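Local coordinates for methylthioribose-1-phosphate isomerase (PDB 1W2W), which catalyses the interconversion of 5-methylthioribose-1-phosphate and 5-methylthioribulose-1-phosphate in methionine salvage, this chain being the N-terminal part of the enzyme, at residues S115-E118 with I119-L123; L162-V165 with L166-D169; S200-K203 with D204-K208; S135-N138 with Y139-L143. All blocks are in the same frame, centred on the assembly; numbering follows the deposited sequence.

Interaction 1: residues S115-E118 with I119-L123; sequences SLVE and IKNIL
The carboxylate of E118 and the amide of N121 approach without stacking: their planes are turned 65° against each other, and E118 OE1 lies 3.9 Å from N121 ND2, a separation too long for a hydrogen bond. Both belong to consecutive turns of the α-helix 111-124, where residues three and four positions apart meet. The second carboxylate oxygen, E118 OE2, has an aliphatic neighbour, I122 CG1 at 3.8 Å, and the two side chains pass at about a right angle. Its position follows from the shape of the chain: CG is anti to the backbone N (chi1 -169°), and the bend at chi2 (42°) turns the carboxylate forward, toward the following turn, where N121 and I122 lie. The N121 amide has V117 alongside, the two side chains pointing the same way, with V117 CG1 4.1 Å from N121 ND2.

On another side of the helix, L116 CD2 touches I119 CD1 at 4.0 Å, a loose apolar contact between two buried residues. L116 also packs on L103 of helix 88-103 and I119 on S61 of helix 53-73. The polar ends reach neighbouring helices as well: S115 OG is hydrogen-bonded to Y139 OH of helix 129-168, and K120 NZ forms a salt bridge with D100. Helix 111-124 is thus tied to at least three others in this helical region. Along its backbone, the amides of I119, K120, N121 and I122 each bond the carbonyl four residues earlier. At the last of these, I122 N lies 2.9 Å from E118 O, while I122 CG1 rests 3.4 Å from the same oxygen.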
loop_
_atom_site.group_PDB
_atom_site.type_symbol
_atom_site.label_atom_id
_atom_site.label_comp_id
_atom_site.label_asym_id
_atom_site.label_seq_id
_atom_site.Cartn_x
_atom_site.Cartn_y
_atom_site.Cartn_z
ATOM N N SER A 115 -9.513 -14.140 -27.021
ATOM C CA SER A 115 -10.006 -13.398 -28.170
ATOM C C SER A 115 -9.123 -13.599 -29.401
ATOM O O SER A 115 -9.633 -13.750 -30.505
ATOM C CB SER A 115 -10.113 -11.905 -27.852
ATOM O OG SER A 115 -11.358 -11.609 -27.227
ATOM N N LEU A 116 -7.806 -13.578 -29.235
ATOM C CA LEU A 116 -6.943 -13.690 -30.414
ATOM C C LEU A 116 -7.050 -15.070 -31.071
ATOM O O LEU A 116 -6.949 -15.188 -32.293
ATOM C CB LEU A 116 -5.487 -13.352 -30.086
ATOM C CG LEU A 116 -5.261 -11.905 -29.629
ATOM C CD1 LEU A 116 -3.779 -11.639 -29.385
ATOM C CD2 LEU A 116 -5.855 -10.877 -30.597
ATOM N N VAL A 117 -7.264 -16.106 -30.265
ATOM C CA VAL A 117 -7.512 -17.452 -30.787
ATOM C C VAL A 117 -8.750 -17.443 -31.684
ATOM O O VAL A 117 -8.732 -17.979 -32.796
ATOM C CB VAL A 117 -7.686 -18.482 -29.637
ATOM C CG1 VAL A 117 -8.306 -19.785 -30.148
ATOM C CG2 VAL A 117 -6.356 -18.733 -28.927
ATOM N N GLU A 118 -9.818 -16.815 -31.200
ATOM C CA GLU A 118 -11.055 -16.717 -31.953
ATOM C C GLU A 118 -10.840 -15.906 -33.227
ATOM O O GLU A 118 -11.325 -16.293 -34.294
ATOM C CB GLU A 118 -12.172 -16.109 -31.102
ATOM C CG GLU A 118 -13.564 -16.210 -31.715
ATOM C CD GLU A 118 -13.855 -17.556 -32.361
ATOM O OE1 GLU A 118 -13.642 -18.608 -31.717
ATOM O OE2 GLU A 118 -14.308 -17.557 -33.523
ATOM N N ILE A 119 -10.108 -14.795 -33.125
ATOM C CA ILE A 119 -9.845 -13.983 -34.317
ATOM C C ILE A 119 -9.047 -14.788 -35.354
ATOM O O ILE A 119 -9.337 -14.711 -36.557
ATOM C CB ILE A 119 -9.143 -12.659 -33.970
ATOM C CG1 ILE A 119 -10.090 -11.758 -33.165
ATOM C CG2 ILE A 119 -8.632 -11.965 -35.255
ATOM C CD1 ILE A 119 -9.416 -10.576 -32.470
ATOM N N LYS A 120 -8.062 -15.557 -34.898
ATOM C CA LYS A 120 -7.324 -16.441 -35.811
ATOM C C LYS A 120 -8.218 -17.482 -36.490
ATOM O O LYS A 120 -8.040 -17.790 -37.682
ATOM C CB LYS A 120 -6.164 -17.137 -35.104
ATOM C CG LYS A 120 -4.973 -16.233 -34.866
ATOM C CD LYS A 120 -3.770 -17.037 -34.420
ATOM C CE LYS A 120 -2.594 -16.136 -34.114
ATOM N NZ LYS A 120 -1.382 -16.985 -33.968
ATOM N N ASN A 121 -9.168 -18.031 -35.737
ATOM C CA ASN A 121 -10.141 -18.960 -36.305
ATOM C C ASN A 121 -11.016 -18.290 -37.355
ATOM O O ASN A 121 -11.338 -18.880 -38.395
ATOM C CB ASN A 121 -11.028 -19.554 -35.210
ATOM C CG ASN A 121 -10.321 -20.635 -34.421
ATOM O OD1 ASN A 121 -9.359 -21.240 -34.903
ATOM N ND2 ASN A 121 -10.786 -20.879 -33.201
ATOM N N ILE A 122 -11.407 -17.049 -37.087
ATOM C CA ILE A 122 -12.132 -16.283 -38.084
ATOM C C ILE A 122 -11.260 -16.039 -39.314
ATOM O O ILE A 122 -11.730 -16.184 -40.444
ATOM C CB ILE A 122 -12.656 -14.963 -37.505
ATOM C CG1 ILE A 122 -13.732 -15.259 -36.452
ATOM C CG2 ILE A 122 -13.256 -14.099 -38.620
ATOM C CD1 ILE A 122 -14.123 -14.034 -35.635
ATOM N N LEU A 123 -10.000 -15.676 -39.099
ATOM C CA LEU A 123 -9.105 -15.403 -40.221
ATOM C C LEU A 123 -8.964 -16.641 -41.104
ATOM O O LEU A 123 -8.964 -16.535 -42.334
ATOM C CB LEU A 123 -7.735 -14.948 -39.721
ATOM C CG LEU A 123 -6.691 -14.526 -40.752
ATOM C CD1 LEU A 123 -7.173 -13.432 -41.687
ATOM C CD2 LEU A 123 -5.399 -14.122 -40.061
#

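Interaction 2: residues L162-V165 with L166-D169; sequences LIDV and LQKD
L166 leans back over L162 along the last turns of the long α-helix 129-168, and its side chain can be followed outward from CB. CB lies 3.6 Å from L162 O, the carbonyl that accepts the L166 amide hydrogen. CG comes nearer to that oxygen, at 3.3 Å, because it stands anti to its own carbonyl carbon and beside the backbone N (chi1 -64°), over the preceding turn. From there CD1 reaches L162 CG at 4.0 Å, closing a modest apolar contact four residues apart. The pair does not stand alone: L162 and L166 both pack on F175 of strand 174-179, and both touch side chains of another protein chain of the assembly. With an alanine at L166, the L162 isopropyl group and the F175 ring would probably each lose an apolar neighbour, opening a gap between helix and strand.

The more polar side of the helix is organised differently. The amide of Q167 lies against I163, with I163 CG2 3.6 Å from Q167 OE1. At its other end NE2 donates to a water that in turn donates to D164 OD1, so a single molecule spans two side chains whose nearest atoms are otherwise too far apart to bond. The other carboxylate oxygen, D164 OD2, forms a salt bridge with K160, one turn earlier. The backbone ladder continues to D169, where the bond is less straight: D169 N sits 3.1 Å from V165 O, with an angle of 149° at the hydrogen.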
loop_
_atom_site.group_PDB
_atom_site.type_symbol
_atom_site.label_atom_id
_atom_site.label_comp_id
_atom_site.label_asym_id
_atom_site.label_seq_id
_atom_site.Cartn_x
_atom_site.Cartn_y
_atom_site.Cartn_z
ATOM N N LEU A 162 -25.172 -13.203 -2.482
ATOM C CA LEU A 162 -24.796 -12.701 -1.163
ATOM C C LEU A 162 -26.019 -12.385 -0.296
ATOM O O LEU A 162 -26.057 -12.750 0.885
ATOM C CB LEU A 162 -23.860 -11.487 -1.253
ATOM C CG LEU A 162 -23.394 -10.903 0.087
ATOM C CD1 LEU A 162 -22.574 -11.924 0.867
ATOM C CD2 LEU A 162 -22.563 -9.622 -0.162
ATOM N N ILE A 163 -27.017 -11.724 -0.873
ATOM C CA ILE A 163 -28.226 -11.414 -0.111
ATOM C C ILE A 163 -28.872 -12.689 0.416
ATOM O O ILE A 163 -29.300 -12.739 1.570
ATOM C CB ILE A 163 -29.208 -10.576 -0.938
ATOM C CG1 ILE A 163 -28.602 -9.205 -1.232
ATOM C CG2 ILE A 163 -30.578 -10.457 -0.233
ATOM C CD1 ILE A 163 -28.246 -8.364 -0.006
ATOM N N ASP A 164 -28.922 -13.721 -0.422
ATOM C CA ASP A 164 -29.489 -15.007 -0.018
ATOM C C ASP A 164 -28.700 -15.676 1.109
ATOM O O ASP A 164 -29.291 -16.208 2.060
ATOM C CB ASP A 164 -29.593 -15.968 -1.208
ATOM C CG ASP A 164 -30.681 -15.579 -2.202
ATOM O OD1 ASP A 164 -31.579 -14.765 -1.881
ATOM O OD2 ASP A 164 -30.705 -16.057 -3.354
ATOM N N VAL A 165 -27.371 -15.647 1.010
ATOM C CA VAL A 165 -26.498 -16.151 2.064
ATOM C C VAL A 165 -26.751 -15.440 3.402
ATOM O O VAL A 165 -26.862 -16.088 4.452
ATOM C CB VAL A 165 -25.015 -15.993 1.672
ATOM C CG1 VAL A 165 -24.119 -16.112 2.894
ATOM C CG2 VAL A 165 -24.643 -17.033 0.611
ATOM N N LEU A 166 -26.834 -14.112 3.352
ATOM C CA LEU A 166 -27.069 -13.311 4.553
ATOM C C LEU A 166 -28.471 -13.539 5.106
ATOM O O LEU A 166 -28.667 -13.630 6.316
ATOM C CB LEU A 166 -26.845 -11.827 4.256
ATOM C CG LEU A 166 -25.407 -11.465 3.881
ATOM C CD1 LEU A 166 -25.329 -9.993 3.426
ATOM C CD2 LEU A 166 -24.438 -11.747 5.023
ATOM N N GLN A 167 -29.448 -13.629 4.213
ATOM C CA GLN A 167 -30.818 -13.895 4.634
ATOM C C GLN A 167 -30.932 -15.270 5.291
ATOM O O GLN A 167 -31.622 -15.409 6.307
ATOM C CB GLN A 167 -31.837 -13.625 3.511
ATOM C CG GLN A 167 -32.202 -12.130 3.409
ATOM C CD GLN A 167 -33.041 -11.704 2.204
ATOM O OE1 GLN A 167 -33.372 -10.512 2.071
ATOM N NE2 GLN A 167 -33.383 -12.650 1.332
ATOM N N LYS A 168 -30.241 -16.274 4.753
ATOM C CA LYS A 168 -30.176 -17.571 5.424
ATOM C C LYS A 168 -29.543 -17.530 6.818
ATOM O O LYS A 168 -30.009 -18.214 7.739
ATOM C CB LYS A 168 -29.468 -18.620 4.563
ATOM C CG LYS A 168 -29.601 -20.022 5.127
ATOM C CD LYS A 168 -28.874 -21.064 4.286
ATOM C CE LYS A 168 -28.712 -22.355 5.081
ATOM N NZ LYS A 168 -28.411 -23.532 4.228
ATOM N N ASP A 169 -28.480 -16.739 6.970
ATOM C CA ASP A 169 -27.779 -16.598 8.243
ATOM C C ASP A 169 -28.496 -15.685 9.242
ATOM O O ASP A 169 -28.019 -15.488 10.362
ATOM C CB ASP A 169 -26.342 -16.112 8.017
ATOM C CG ASP A 169 -25.455 -17.177 7.382
ATOM O OD1 ASP A 169 -25.883 -18.349 7.298
ATOM O OD2 ASP A 169 -24.309 -16.946 6.934
HETATM O O HOH W 1 -33.146 -15.141 0.308
#

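Interaction 3: residues S200-K203 with D204-K208; sequences SLWK and DSLAK
The indole of W202 is overlapped by the isopropyl group of L206, one turn further along the α-helix 194-210. L206 CG stands 3.9 Å from the centroid of the five-membered ring and 22° off its normal, which identifies a CH-π contact over the face. The two methyls spread across the same indole: CD1 is 3.5 Å from W202 NE1, and CD2 is 3.6 Å from W202 CZ2. The W202 torsion contributes to this overlap: CG is anti to the backbone N (chi1 -176°), which places the indole alongside the following turn.

S205 meets the six-membered ring obliquely, its OG 3.7 Å from W202 CZ3. That hydroxyl is hydrogen-bonded to the backbone of another protein chain, and W202 itself packs on an apolar side chain there, so this surface of the helix forms part of an interface in the assembly.

D204 lies on a different side, where OD2 gathers two partners. K208 NZ donates to its syn lone pair at 2.7 Å, a salt bridge spanning four residues, and a water donates to the same oxygen. The lysine has a further partner in the backbone of the other protein chain, linking the intrahelical ion pair to the interface. The water also donates to L201 O, 2.9 Å away, a carbonyl that already accepts the amide of S205.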
loop_
_atom_site.group_PDB
_atom_site.type_symbol
_atom_site.label_atom_id
_atom_site.label_comp_id
_atom_site.label_asym_id
_atom_site.label_seq_id
_atom_site.Cartn_x
_atom_site.Cartn_y
_atom_site.Cartn_z
ATOM N N SER A 200 -24.835 -3.758 -8.482
ATOM C CA SER A 200 -26.115 -4.447 -8.299
ATOM C C SER A 200 -26.582 -4.413 -6.852
ATOM O O SER A 200 -27.769 -4.173 -6.571
ATOM C CB SER A 200 -26.037 -5.891 -8.791
ATOM O OG SER A 200 -25.862 -5.915 -10.201
ATOM N N LEU A 201 -25.646 -4.637 -5.934
ATOM C CA LEU A 201 -25.948 -4.507 -4.513
ATOM C C LEU A 201 -26.422 -3.094 -4.162
ATOM O O LEU A 201 -27.334 -2.910 -3.344
ATOM C CB LEU A 201 -24.739 -4.921 -3.672
ATOM C CG LEU A 201 -24.500 -6.436 -3.566
ATOM C CD1 LEU A 201 -23.147 -6.693 -2.895
ATOM C CD2 LEU A 201 -25.627 -7.116 -2.756
ATOM N N TRP A 202 -25.817 -2.086 -4.780
ATOM C CA TRP A 202 -26.213 -0.711 -4.494
ATOM C C TRP A 202 -27.631 -0.433 -4.982
ATOM O O TRP A 202 -28.404 0.234 -4.305
ATOM C CB TRP A 202 -25.211 0.303 -5.055
ATOM C CG TRP A 202 -25.559 1.722 -4.673
ATOM C CD1 TRP A 202 -25.759 2.770 -5.522
ATOM C CD2 TRP A 202 -25.753 2.241 -3.349
ATOM N NE1 TRP A 202 -26.056 3.909 -4.813
ATOM C CE2 TRP A 202 -26.063 3.611 -3.477
ATOM C CE3 TRP A 202 -25.694 1.687 -2.069
ATOM C CZ2 TRP A 202 -26.316 4.427 -2.375
ATOM C CZ3 TRP A 202 -25.950 2.495 -0.969
ATOM C CH2 TRP A 202 -26.260 3.850 -1.131
ATOM N N LYS A 203 -27.971 -0.958 -6.154
ATOM C CA LYS A 203 -29.334 -0.827 -6.658
ATOM C C LYS A 203 -30.363 -1.441 -5.703
ATOM O O LYS A 203 -31.399 -0.839 -5.410
ATOM C CB LYS A 203 -29.457 -1.481 -8.029
ATOM C CG LYS A 203 -30.825 -1.264 -8.662
ATOM C CD LYS A 203 -30.900 -1.808 -10.075
ATOM C CE LYS A 203 -32.277 -1.529 -10.674
ATOM N NZ LYS A 203 -32.422 -2.205 -12.001
ATOM N N ASP A 204 -30.068 -2.644 -5.232
ATOM C CA ASP A 204 -30.887 -3.322 -4.231
ATOM C C ASP A 204 -31.013 -2.491 -2.951
ATOM O O ASP A 204 -32.098 -2.372 -2.382
ATOM C CB ASP A 204 -30.243 -4.677 -3.922
ATOM C CG ASP A 204 -30.916 -5.411 -2.785
ATOM O OD1 ASP A 204 -32.044 -5.938 -2.979
ATOM O OD2 ASP A 204 -30.365 -5.514 -1.666
ATOM N N SER A 205 -29.904 -1.920 -2.493
ATOM C CA SER A 205 -29.906 -1.116 -1.277
ATOM C C SER A 205 -30.747 0.165 -1.440
ATOM O O SER A 205 -31.547 0.514 -0.570
ATOM C CB SER A 205 -28.458 -0.774 -0.901
ATOM O OG SER A 205 -28.423 -0.000 0.289
ATOM N N LEU A 206 -30.580 0.863 -2.558
ATOM C CA LEU A 206 -31.422 2.019 -2.861
ATOM C C LEU A 206 -32.907 1.706 -2.898
ATOM O O LEU A 206 -33.726 2.497 -2.410
ATOM C CB LEU A 206 -31.031 2.648 -4.187
ATOM C CG LEU A 206 -29.728 3.436 -4.210
ATOM C CD1 LEU A 206 -29.478 3.829 -5.656
ATOM C CD2 LEU A 206 -29.787 4.651 -3.298
ATOM N N ALA A 207 -33.257 0.564 -3.481
ATOM C CA ALA A 207 -34.657 0.156 -3.522
ATOM C C ALA A 207 -35.195 -0.001 -2.107
ATOM O O ALA A 207 -36.306 0.440 -1.809
ATOM C CB ALA A 207 -34.819 -1.118 -4.307
ATOM N N LYS A 208 -34.397 -0.617 -1.237
ATOM C CA LYS A 208 -34.799 -0.845 0.149
ATOM C C LYS A 208 -34.932 0.442 0.971
ATOM O O LYS A 208 -35.897 0.599 1.723
ATOM C CB LYS A 208 -33.886 -1.867 0.835
ATOM C CG LYS A 208 -34.066 -3.293 0.308
ATOM C CD LYS A 208 -32.869 -4.192 0.606
ATOM C CE LYS A 208 -33.163 -5.648 0.226
ATOM N NZ LYS A 208 -31.962 -6.551 0.230
HETATM O O HOH W 2 -27.894 -4.516 -1.038
#

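Interaction 4: residues S135-N138 with Y139-L143; sequences SLYN and YVCEL
α-Helical bonds join S135-N138 to Y139-L143 within the long helix 129-168, running from the amides of Y139, V140, C141 and E142 to the carbonyls four residues earlier; the V140 N to L136 O bond is 2.8 Å, while at Y139 N to S135 O the angle at the hydrogen closes to 145°. Among the side chains, the sulfur of C141 sits over one face of the Y137 ring. SG is 3.8 Å from the ring centroid and 20° off the normal, displaced toward the rim, where CZ is the nearest ring atom at 3.6 Å; this is a cysteine sulfur-aromatic contact. The first torsion of Y137 (chi1 175°) swings the ring away from its own amide and beside its carbonyl carbon, within reach of the residue four positions on, and its hydroxyl is hydrogen-bonded to R10 O. Reducing Y137 to an alanine would probably strip C141 SG of its aromatic partner and leave R10 O without this hydrogen bond.

L136 supplies the apolar contact on the neighbouring side. Its CD1 lies 4.0 Å from V140 CG1 and 4.2 Å from Y139 CD2, approaching the latter ring obliquely. L136 and V140 both pack on L65 of helix 53-73, whereas V140 and C141 touch F8 of strand 6-9.

Chemically, the ring of Y137 meets a polarisable sulfur on one face while its hydroxyl bonds a backbone carbonyl of the N-terminal segment, which is likely to limit the turning of the ring.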
loop_
_atom_site.group_PDB
_atom_site.type_symbol
_atom_site.label_atom_id
_atom_site.label_comp_id
_atom_site.label_asym_id
_atom_site.label_seq_id
_atom_site.Cartn_x
_atom_site.Cartn_y
_atom_site.Cartn_z
ATOM N N SER A 135 -16.489 -10.100 -40.859
ATOM C CA SER A 135 -16.689 -11.086 -39.797
ATOM C C SER A 135 -16.042 -10.623 -38.491
ATOM O O SER A 135 -16.556 -10.893 -37.402
ATOM C CB SER A 135 -16.111 -12.441 -40.213
ATOM O OG SER A 135 -16.779 -12.935 -41.367
ATOM N N LEU A 136 -14.910 -9.936 -38.605
ATOM C CA LEU A 136 -14.239 -9.379 -37.440
ATOM C C LEU A 136 -15.060 -8.259 -36.809
ATOM O O LEU A 136 -15.128 -8.161 -35.576
ATOM C CB LEU A 136 -12.831 -8.889 -37.800
ATOM C CG LEU A 136 -11.993 -8.301 -36.658
ATOM C CD1 LEU A 136 -11.809 -9.298 -35.518
ATOM C CD2 LEU A 136 -10.641 -7.789 -37.158
ATOM N N TYR A 137 -15.678 -7.417 -37.639
ATOM C CA TYR A 137 -16.602 -6.407 -37.134
ATOM C C TYR A 137 -17.702 -7.073 -36.309
ATOM O O TYR A 137 -18.008 -6.645 -35.187
ATOM C CB TYR A 137 -17.268 -5.636 -38.280
ATOM C CG TYR A 137 -18.333 -4.665 -37.800
ATOM C CD1 TYR A 137 -17.984 -3.427 -37.263
ATOM C CD2 TYR A 137 -19.688 -4.984 -37.886
ATOM C CE1 TYR A 137 -18.965 -2.532 -36.821
ATOM C CE2 TYR A 137 -20.657 -4.100 -37.451
ATOM C CZ TYR A 137 -20.292 -2.883 -36.922
ATOM O OH TYR A 137 -21.268 -2.005 -36.494
ATOM N N ASN A 138 -18.308 -8.114 -36.875
ATOM C CA ASN A 138 -19.332 -8.861 -36.138
ATOM C C ASN A 138 -18.758 -9.410 -34.837
ATOM O O ASN A 138 -19.414 -9.358 -33.788
ATOM C CB ASN A 138 -19.924 -9.988 -36.990
ATOM C CG ASN A 138 -20.810 -9.455 -38.098
ATOM O OD1 ASN A 138 -21.177 -8.280 -38.089
ATOM N ND2 ASN A 138 -21.151 -10.307 -39.055
ATOM N N TYR A 139 -17.536 -9.931 -34.902
ATOM C CA TYR A 139 -16.939 -10.544 -33.720
ATOM C C TYR A 139 -16.751 -9.522 -32.603
ATOM O O TYR A 139 -17.095 -9.779 -31.432
ATOM C CB TYR A 139 -15.595 -11.225 -34.018
ATOM C CG TYR A 139 -14.910 -11.608 -32.724
ATOM C CD1 TYR A 139 -15.333 -12.716 -32.006
ATOM C CD2 TYR A 139 -13.859 -10.851 -32.212
ATOM C CE1 TYR A 139 -14.726 -13.068 -30.815
ATOM C CE2 TYR A 139 -13.238 -11.199 -31.011
ATOM C CZ TYR A 139 -13.686 -12.308 -30.321
ATOM O OH TYR A 139 -13.111 -12.699 -29.139
ATOM N N VAL A 140 -16.187 -8.368 -32.948
ATOM C CA VAL A 140 -15.914 -7.375 -31.911
ATOM C C VAL A 140 -17.192 -6.787 -31.307
ATOM O O VAL A 140 -17.247 -6.526 -30.098
ATOM C CB VAL A 140 -14.910 -6.284 -32.349
ATOM C CG1 VAL A 140 -13.620 -6.931 -32.829
ATOM C CG2 VAL A 140 -15.499 -5.362 -33.411
ATOM N N CYS A 141 -18.224 -6.598 -32.130
ATOM C CA CYS A 141 -19.507 -6.153 -31.615
ATOM C C CYS A 141 -20.043 -7.161 -30.611
ATOM O O CYS A 141 -20.547 -6.776 -29.549
ATOM C CB CYS A 141 -20.518 -5.935 -32.743
ATOM S SG CYS A 141 -20.126 -4.446 -33.704
ATOM N N GLU A 142 -19.929 -8.442 -30.950
ATOM C CA GLU A 142 -20.444 -9.499 -30.088
ATOM C C GLU A 142 -19.636 -9.603 -28.802
ATOM O O GLU A 142 -20.218 -9.726 -27.722
ATOM C CB GLU A 142 -20.464 -10.836 -30.817
ATOM C CG GLU A 142 -21.597 -10.909 -31.831
ATOM C CD GLU A 142 -21.345 -11.950 -32.899
ATOM O OE1 GLU A 142 -20.639 -12.941 -32.600
ATOM O OE2 GLU A 142 -21.855 -11.763 -34.030
ATOM N N LEU A 143 -18.310 -9.540 -28.924
ATOM C CA LEU A 143 -17.420 -9.556 -27.757
ATOM C C LEU A 143 -17.812 -8.439 -26.781
ATOM O O LEU A 143 -17.981 -8.662 -25.570
ATOM C CB LEU A 143 -15.954 -9.415 -28.202
ATOM C CG LEU A 143 -14.897 -9.251 -27.097
ATOM C CD1 LEU A 143 -14.704 -10.557 -26.329
ATOM C CD2 LEU A 143 -13.572 -8.717 -27.649
#

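Overall arrangement
Along the chain the order is interaction 1, 4, 2, 3. Interactions 1 and 4, with centres 11 Å apart, lie on the consecutive helices 111-124 and 129-168 and touch directly. Helix 129-168 then carries the chain to interaction 2, 39 Å from interaction 4 between centres. There I163 packs on L201 of helix 194-210, joining interaction 2 to interaction 3, with centres 15 Å apart. Two contact pairs are thus spanned by one long helix: a helical region at one end, and at the other a helix-strand-helix region that meets another protein chain and probably begins the Rossmann-like part of the enzyme. All four lie away from the predicted transition-state stabiliser C181.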